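Local coordinates for glyoxalase family protein (Listeria monocytogenes, PDB 2P7O), which catalyses the manganese-dependent hydration of the antibiotic fosfomycin and so confers resistance to it, at the interface of chains A and B. Coordinates in Å, arbitrary orientation; residue numbers count along the deposited sequence, not the author numbering. Chains: chain A/B, Glyoxalase family protein.

Contact 1: the interface of chains A and B. Residues chain A 71, 73, 118, 120, 124-125; chain B 5-7, 46, 53.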
loop_
_atom_site.group_PDB
_atom_site.type_symbol
_atom_site.label_atom_id
_atom_site.label_comp_id
_atom_site.label_asym_id
_atom_site.label_seq_id
_atom_site.Cartn_x
_atom_site.Cartn_y
_atom_site.Cartn_z
ATOM N N ALA A 71 -6.389 -3.079 -0.063
ATOM C CA ALA A 71 -7.644 -3.852 0.101
ATOM C C ALA A 71 -7.322 -5.088 0.947
ATOM O O ALA A 71 -6.374 -5.846 0.632
ATOM C CB ALA A 71 -8.129 -4.267 -1.293
ATOM N N GLN A 73 -8.832 -8.820 2.594
ATOM C CA GLN A 73 -9.799 -9.849 2.326
ATOM C C GLN A 73 -10.726 -10.143 3.515
ATOM O O GLN A 73 -10.274 -10.419 4.648
ATOM C CB GLN A 73 -9.082 -11.160 1.916
ATOM C CG GLN A 73 -10.026 -12.104 1.146
ATOM C CD GLN A 73 -9.273 -13.245 0.466
ATOM O OE1 GLN A 73 -9.843 -14.340 0.453
ATOM N NE2 GLN A 73 -8.038 -13.089 -0.060
ATOM N N GLU A 118 -10.095 -0.638 1.420
ATOM C CA GLU A 118 -11.170 -1.472 0.915
ATOM C C GLU A 118 -11.169 -2.768 1.732
ATOM O O GLU A 118 -10.135 -3.365 1.988
ATOM C CB GLU A 118 -10.969 -1.725 -0.578
ATOM C CG GLU A 118 -11.942 -2.696 -1.240
ATOM C CD GLU A 118 -11.647 -3.025 -2.690
ATOM O OE1 GLU A 118 -10.560 -2.607 -3.186
ATOM O OE2 GLU A 118 -12.499 -3.707 -3.323
ATOM N N HIS A 120 -12.655 -6.345 0.874
ATOM C CA HIS A 120 -13.075 -6.950 -0.384
ATOM C C HIS A 120 -13.522 -8.370 -0.062
ATOM O O HIS A 120 -12.692 -9.141 0.429
ATOM C CB HIS A 120 -11.864 -6.900 -1.335
ATOM C CG HIS A 120 -12.072 -7.597 -2.657
ATOM N ND1 HIS A 120 -12.032 -6.933 -3.875
ATOM C CD2 HIS A 120 -12.160 -8.919 -2.983
ATOM C CE1 HIS A 120 -12.210 -7.803 -4.849
ATOM N NE2 HIS A 120 -12.324 -9.023 -4.325
ATOM N N LEU A 124 -11.480 -11.827 -6.798
ATOM C CA LEU A 124 -10.559 -10.728 -7.007
ATOM C C LEU A 124 -10.816 -9.968 -8.301
ATOM O O LEU A 124 -10.675 -10.552 -9.371
ATOM C CB LEU A 124 -9.115 -11.300 -7.013
ATOM C CG LEU A 124 -7.987 -10.253 -7.138
ATOM C CD1 LEU A 124 -8.048 -9.349 -5.897
ATOM C CD2 LEU A 124 -6.580 -10.847 -7.238
ATOM N N GLU A 125 -11.006 -8.660 -8.150
ATOM C CA GLU A 125 -11.123 -7.722 -9.271
ATOM C C GLU A 125 -11.050 -6.324 -8.644
ATOM O O GLU A 125 -11.259 -6.221 -7.419
ATOM C CB GLU A 125 -12.486 -7.965 -9.951
ATOM C CG GLU A 125 -13.592 -7.776 -8.911
ATOM C CD GLU A 125 -14.937 -8.311 -9.417
ATOM O OE1 GLU A 125 -15.033 -8.622 -10.631
ATOM O OE2 GLU A 125 -15.859 -8.477 -8.579
ATOM N N LEU B 5 -4.242 -10.035 2.982
ATOM C CA LEU B 5 -4.278 -8.943 2.025
ATOM C C LEU B 5 -4.967 -9.394 0.741
ATOM O O LEU B 5 -4.632 -10.460 0.205
ATOM C CB LEU B 5 -2.816 -8.532 1.687
ATOM C CG LEU B 5 -2.751 -7.404 0.659
ATOM C CD1 LEU B 5 -3.268 -6.112 1.344
ATOM C CD2 LEU B 5 -1.328 -7.247 0.138
ATOM N N SER B 6 -5.911 -8.594 0.231
ATOM C CA SER B 6 -6.484 -9.009 -1.049
ATOM C C SER B 6 -5.670 -8.466 -2.229
ATOM O O SER B 6 -5.203 -9.249 -3.028
ATOM C CB SER B 6 -7.934 -8.524 -1.130
ATOM O OG SER B 6 -8.443 -8.649 -2.434
ATOM N N HIS B 7 -5.435 -7.149 -2.258
ATOM C CA HIS B 7 -4.613 -6.559 -3.339
ATOM C C HIS B 7 -4.285 -5.125 -2.955
ATOM O O HIS B 7 -4.841 -4.582 -1.992
ATOM C CB HIS B 7 -5.419 -6.580 -4.639
ATOM C CG HIS B 7 -6.711 -5.827 -4.599
ATOM N ND1 HIS B 7 -7.886 -6.381 -4.140
ATOM C CD2 HIS B 7 -7.009 -4.558 -5.003
ATOM C CE1 HIS B 7 -8.868 -5.478 -4.258
ATOM N NE2 HIS B 7 -8.354 -4.363 -4.776
ATOM N N PHE B 46 -3.326 -6.379 -13.720
ATOM C CA PHE B 46 -2.889 -7.048 -12.512
ATOM C C PHE B 46 -1.539 -7.734 -12.716
ATOM O O PHE B 46 -1.230 -8.343 -13.746
ATOM C CB PHE B 46 -3.877 -8.066 -11.943
ATOM C CG PHE B 46 -5.029 -7.527 -11.110
ATOM C CD1 PHE B 46 -6.201 -7.086 -11.734
ATOM C CD2 PHE B 46 -4.946 -7.440 -9.734
ATOM C CE1 PHE B 46 -7.223 -6.532 -11.010
ATOM C CE2 PHE B 46 -5.989 -6.914 -8.957
ATOM C CZ PHE B 46 -7.090 -6.453 -9.638
ATOM N N TRP B 53 -0.938 -9.410 -5.029
ATOM C CA TRP B 53 -1.647 -8.977 -6.236
ATOM C C TRP B 53 -1.686 -7.451 -6.261
ATOM O O TRP B 53 -2.195 -6.819 -5.327
ATOM C CB TRP B 53 -3.052 -9.588 -6.291
ATOM C CG TRP B 53 -3.105 -11.088 -6.169
ATOM C CD1 TRP B 53 -3.036 -11.780 -4.979
ATOM C CD2 TRP B 53 -3.255 -12.094 -7.190
ATOM N NE1 TRP B 53 -3.128 -13.136 -5.203
ATOM C CE2 TRP B 53 -3.265 -13.343 -6.564
ATOM C CE3 TRP B 53 -3.389 -12.048 -8.573
ATOM C CZ2 TRP B 53 -3.391 -14.542 -7.253
ATOM C CZ3 TRP B 53 -3.530 -13.244 -9.265
ATOM C CH2 TRP B 53 -3.545 -14.484 -8.608
#
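A:Leu124 reaches across to chain B with both of its methyl branches, and each finds a different partner. With CG anti to the backbone N (chi1 -176°), CD2 of A:Leu124 settles over one face of the B:Trp53 indole, 3.6 Å from CD2 of B:Trp53 and offset toward the rim. CD1 of A:Leu124 turns to B:His7, 3.5 Å from its ring nitrogen ND1, and touches the hydroxyl of B:Ser6.

That hydroxyl helps set the turn of the imidazole. B:His7 ND1 donates to B:Ser6 OG at 2.9 Å, the oxygen lying close to the ring plane, a bond that should restrain rotation of the ring. One face of the imidazole takes the methyl of A:Ala71, whose CB stands 3.3 Å from CE1 of B:His7. The CE1 edge of B:His7 points at a face of the A:His120 ring near ND1, the planes 84° apart; B:Ser6 OG lies over the same face. At the far end of the ring, NE2 of B:His7 lies 3.2 Å from carboxylate oxygen OE1 of A:Glu118, with ring and carboxylate planes nearly perpendicular.

Backbone bonds hold the strands in register: A:Ala71 N donates to B:His7 O at 2.9 Å, and B:Ser6 N to A:Ala71 O at 2.8 Å.

A:Glu118 is a manganese ligand here and B:His7 very probably is too, so the contact brings together metal-binding groups from two chains. Packing by A:Leu124 and A:Ala71 probably helps place the histidine for that role.

Contact 2: the interface of chains A and B. Residues chain A 5-9; chain B 69-72, 118.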
loop_
_atom_site.group_PDB
_atom_site.type_symbol
_atom_site.label_atom_id
_atom_site.label_comp_id
_atom_site.label_asym_id
_atom_site.label_seq_id
_atom_site.Cartn_x
_atom_site.Cartn_y
_atom_site.Cartn_z
ATOM N N LEU A 5 6.406 -9.124 0.718
ATOM C CA LEU A 5 6.155 -7.824 1.288
ATOM C C LEU A 5 6.972 -7.764 2.581
ATOM O O LEU A 5 6.981 -8.705 3.401
ATOM C CB LEU A 5 4.644 -7.669 1.551
ATOM C CG LEU A 5 4.081 -6.262 1.585
ATOM C CD1 LEU A 5 4.355 -5.553 0.258
ATOM C CD2 LEU A 5 2.572 -6.253 1.794
ATOM N N SER A 6 7.674 -6.669 2.769
ATOM C CA SER A 6 8.311 -6.285 4.012
ATOM C C SER A 6 7.301 -5.575 4.931
ATOM O O SER A 6 7.079 -6.055 6.046
ATOM C CB SER A 6 9.482 -5.288 3.781
ATOM O OG SER A 6 10.019 -4.934 5.048
ATOM N N HIS A 7 6.736 -4.481 4.434
ATOM C CA HIS A 7 5.822 -3.708 5.311
ATOM C C HIS A 7 5.168 -2.656 4.431
ATOM O O HIS A 7 5.640 -2.396 3.322
ATOM C CB HIS A 7 6.546 -3.055 6.500
ATOM C CG HIS A 7 7.643 -2.097 6.181
ATOM N ND1 HIS A 7 8.927 -2.596 5.869
ATOM C CD2 HIS A 7 7.759 -0.757 6.092
ATOM C CE1 HIS A 7 9.763 -1.587 5.629
ATOM N NE2 HIS A 7 9.081 -0.460 5.753
ATOM N N ILE A 8 4.159 -2.000 4.988
ATOM C CA ILE A 8 3.672 -0.757 4.391
ATOM C C ILE A 8 3.736 0.321 5.464
ATOM O O ILE A 8 3.423 -0.004 6.619
ATOM C CB ILE A 8 2.230 -1.010 3.969
ATOM C CG1 ILE A 8 2.137 -2.084 2.858
ATOM C CG2 ILE A 8 1.567 0.261 3.502
ATOM C CD1 ILE A 8 0.677 -2.400 2.525
ATOM N N THR A 9 4.147 1.509 5.134
ATOM C CA THR A 9 4.243 2.596 6.106
ATOM C C THR A 9 3.275 3.696 5.667
ATOM O O THR A 9 3.337 4.181 4.524
ATOM C CB THR A 9 5.707 3.096 6.161
ATOM O OG1 THR A 9 6.464 2.064 6.839
ATOM C CG2 THR A 9 5.832 4.433 6.883
ATOM N N HIS B 69 4.621 4.537 1.811
ATOM C CA HIS B 69 5.345 3.685 0.843
ATOM C C HIS B 69 4.980 2.235 1.080
ATOM O O HIS B 69 4.546 1.841 2.166
ATOM C CB HIS B 69 6.832 3.874 0.956
ATOM C CG HIS B 69 7.498 3.664 2.281
ATOM N ND1 HIS B 69 7.549 4.606 3.283
ATOM C CD2 HIS B 69 8.173 2.598 2.746
ATOM C CE1 HIS B 69 8.238 4.092 4.300
ATOM N NE2 HIS B 69 8.604 2.841 4.009
ATOM N N ILE B 70 5.213 1.425 0.062
ATOM C CA ILE B 70 5.244 -0.033 0.044
ATOM C C ILE B 70 6.710 -0.509 0.060
ATOM O O ILE B 70 7.420 -0.057 -0.851
ATOM C CB ILE B 70 4.595 -0.564 -1.269
ATOM C CG1 ILE B 70 3.142 -0.059 -1.307
ATOM C CG2 ILE B 70 4.604 -2.079 -1.300
ATOM C CD1 ILE B 70 2.498 -0.454 0.019
ATOM N N ALA B 71 7.088 -1.362 1.008
ATOM C CA ALA B 71 8.429 -1.967 1.044
ATOM C C ALA B 71 8.295 -3.471 0.731
ATOM O O ALA B 71 7.550 -4.169 1.429
ATOM C CB ALA B 71 9.025 -1.872 2.439
ATOM N N PHE B 72 9.150 -3.895 -0.187
ATOM C CA PHE B 72 9.352 -5.283 -0.567
ATOM C C PHE B 72 10.657 -5.812 0.043
ATOM O O PHE B 72 11.612 -5.065 0.152
ATOM C CB PHE B 72 9.394 -5.436 -2.099
ATOM C CG PHE B 72 8.011 -5.259 -2.722
ATOM C CD1 PHE B 72 7.690 -4.022 -3.269
ATOM C CD2 PHE B 72 7.075 -6.265 -2.761
ATOM C CE1 PHE B 72 6.435 -3.829 -3.848
ATOM C CE2 PHE B 72 5.826 -6.080 -3.324
ATOM C CZ PHE B 72 5.500 -4.861 -3.910
ATOM N N GLU B 118 10.122 1.001 -1.421
ATOM C CA GLU B 118 11.331 0.638 -0.670
ATOM C C GLU B 118 11.643 -0.814 -0.975
ATOM O O GLU B 118 10.734 -1.651 -0.992
ATOM C CB GLU B 118 11.119 0.809 0.845
ATOM C CG GLU B 118 12.339 0.477 1.747
ATOM C CD GLU B 118 12.056 0.619 3.232
ATOM O OE1 GLU B 118 10.894 0.953 3.610
ATOM O OE2 GLU B 118 12.942 0.392 4.089
#
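The A:His7 imidazole carries the methyl of B:Ala71 on one face, with CB of B:Ala71 3.3 Å from CE1 of A:His7 and displaced toward the rim. At its edge, in plane, lie the hydroxyls of A:Ser6 and A:Thr9; the former accepts from ND1 of A:His7 at OG of A:Ser6, 2.7 Å away. B:Glu118 comes in at about a right angle, its OE1 3.1 Å from NE2 of A:His7. The second imidazole, B:His69, has A:Thr9 over a face, CB of A:Thr9 being 3.3 Å from CE1 of B:His69, and these two side chains point the same way.

A:Ile8 and B:Ile70 also run side by side. B:Ile70 CG1 lies anti to the carbonyl carbon (chi1 -60°), and the chain then bends to bring CD1 tightly against CG1 of A:Ile8, at 3.3 Å.

The carbonyl of B:Ala71 is gripped twice, by A:Ser6 N at 2.8 Å and A:His7 N at 3.1 Å, both from the same face of its plane. A:Thr9 and B:His69 exchange a reciprocal pair of backbone bonds.

Strand 4-12 of chain A thus pairs antiparallel with strand 69-73 of chain B, while B:Glu118 projects from the neighbouring strand 116-120, bringing the metal ligands B:His69 and B:Glu118 beside A:His7, a likely ligand from the other chain.

Contact 3: the interface of chains A and B. Residues chain A 50, 72-75; chain B 1-4.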
loop_
_atom_site.group_PDB
_atom_site.type_symbol
_atom_site.label_atom_id
_atom_site.label_comp_id
_atom_site.label_asym_id
_atom_site.label_seq_id
_atom_site.Cartn_x
_atom_site.Cartn_y
_atom_site.Cartn_z
ATOM N N ALA A 50 -3.347 -9.499 9.797
ATOM C CA ALA A 50 -3.441 -10.725 9.010
ATOM C C ALA A 50 -2.123 -10.966 8.268
ATOM O O ALA A 50 -2.082 -11.267 7.076
ATOM C CB ALA A 50 -4.601 -10.625 8.048
ATOM N N PHE A 72 -8.071 -5.355 2.002
ATOM C CA PHE A 72 -7.958 -6.579 2.772
ATOM C C PHE A 72 -9.130 -7.518 2.454
ATOM O O PHE A 72 -10.205 -7.040 2.131
ATOM C CB PHE A 72 -8.031 -6.276 4.290
ATOM C CG PHE A 72 -6.723 -5.627 4.756
ATOM C CD1 PHE A 72 -6.632 -4.259 4.928
ATOM C CD2 PHE A 72 -5.636 -6.421 5.081
ATOM C CE1 PHE A 72 -5.449 -3.720 5.421
ATOM C CE2 PHE A 72 -4.424 -5.882 5.456
ATOM C CZ PHE A 72 -4.335 -4.511 5.663
ATOM N N GLN A 73 -8.832 -8.820 2.594
ATOM C CA GLN A 73 -9.799 -9.849 2.326
ATOM C C GLN A 73 -10.726 -10.143 3.515
ATOM O O GLN A 73 -10.274 -10.419 4.648
ATOM C CB GLN A 73 -9.082 -11.160 1.916
ATOM C CG GLN A 73 -10.026 -12.104 1.146
ATOM C CD GLN A 73 -9.273 -13.245 0.466
ATOM O OE1 GLN A 73 -9.843 -14.340 0.453
ATOM N NE2 GLN A 73 -8.038 -13.089 -0.060
ATOM N N ILE A 74 -12.053 -10.148 3.230
ATOM C CA ILE A 74 -13.010 -10.611 4.256
ATOM C C ILE A 74 -13.992 -11.547 3.564
ATOM O O ILE A 74 -13.995 -11.689 2.322
ATOM C CB ILE A 74 -13.806 -9.486 4.950
ATOM C CG1 ILE A 74 -14.527 -8.587 3.914
ATOM C CG2 ILE A 74 -12.836 -8.622 5.762
ATOM C CD1 ILE A 74 -15.549 -7.660 4.556
ATOM N N GLN A 75 -14.824 -12.190 4.403
ATOM C CA GLN A 75 -15.803 -13.102 3.814
ATOM C C GLN A 75 -17.140 -12.406 3.605
ATOM O O GLN A 75 -17.503 -11.470 4.324
ATOM C CB GLN A 75 -16.023 -14.279 4.785
ATOM C CG GLN A 75 -14.701 -14.948 5.228
ATOM C CD GLN A 75 -14.072 -15.528 3.971
ATOM O OE1 GLN A 75 -14.799 -16.180 3.206
ATOM N NE2 GLN A 75 -12.820 -15.167 3.683
ATOM N N MET B 1 -13.385 -11.194 10.772
ATOM C CA MET B 1 -11.924 -11.090 10.932
ATOM C C MET B 1 -11.181 -10.947 9.612
ATOM O O MET B 1 -11.519 -11.594 8.603
ATOM C CB MET B 1 -11.387 -12.222 11.792
ATOM N N ILE B 2 -10.146 -10.072 9.595
ATOM C CA ILE B 2 -9.480 -9.901 8.327
ATOM C C ILE B 2 -8.764 -11.190 7.954
ATOM O O ILE B 2 -8.031 -11.835 8.709
ATOM C CB ILE B 2 -8.448 -8.764 8.315
ATOM C CG1 ILE B 2 -8.979 -7.406 8.759
ATOM C CG2 ILE B 2 -7.741 -8.786 6.955
ATOM C CD1 ILE B 2 -9.726 -6.562 7.779
ATOM N N SER B 3 -8.936 -11.586 6.701
ATOM C CA SER B 3 -8.451 -12.927 6.388
ATOM C C SER B 3 -7.121 -12.885 5.680
ATOM O O SER B 3 -6.351 -13.860 5.712
ATOM C CB SER B 3 -9.586 -13.596 5.578
ATOM O OG SER B 3 -9.098 -13.535 4.254
ATOM N N GLY B 4 -6.752 -11.778 5.054
ATOM C CA GLY B 4 -5.435 -11.650 4.425
ATOM C C GLY B 4 -5.388 -10.394 3.587
ATOM O O GLY B 4 -6.386 -9.687 3.508
#
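An antiparallel bridge between A:Gln73, at the end of strand 69-73, and B:Gly4, at the start of strand 4-12, fastens the N-terminal segment of chain B to chain A. The backbone of A:Gln73 works in both directions: its N donates to B:Gly4 O at 2.8 Å in an almost straight bond (174° at the hydrogen), and its carbonyl O receives B:Ser3 N at 2.7 Å.

The B:Ser3 side chain stays beside the same residue. The hydroxyl OG of B:Ser3 lies beside the near end of the A:Gln73 side chain, 3.3 Å from CB of A:Gln73 and close to its CG, which is anti to the backbone N (chi1 -159°). Any bond from this hydroxyl to A:Gln73 O is weak. A:Gln75 approaches from farther along the chain, with its amide NE2 4.1 Å from CB of B:Ser3.

Apolar packing comes from B:Ile2. The CG2 branch of B:Ile2, anti to the backbone N, lies between two groups of chain A, 3.7 Å from CB of A:Phe72 and also touching ring atom CD2. On another side, CG2 of B:Ile2 meets the methyl CB of A:Ala50 at 3.8 Å. The A:Ala50 methyl CB also touches CA of B:Gly4, 3.9 Å away.

In the fold, this is where the pairing of the two strands gives way to loop: B:Ile2 and B:Ser3 precede strand 4-12, A:Ile74 and A:Gln75 follow strand 69-73, and A:Ala50 sits in the turn between strands 44-49 and 52-58.

Contacts 1 and 3 are neighbours, their C-alpha centres about 10 Å apart, sharing A:Gln73; together they follow strand 69-73 of chain A along strand 4-12 of chain B. Contact 2 uses the same two strands with the chains exchanged, its C-alpha centre about 16 Å from that of contact 1 and 19 Å from that of contact 3. The interface is two-fold symmetric, so every contact has a twin, giving two sites where metal-binding residues of both chains meet. The centre of contact 2 lies about 13 Å from A:Glu44, the likely proton acceptor. With both chains contributing, the dimer is probably the working unit.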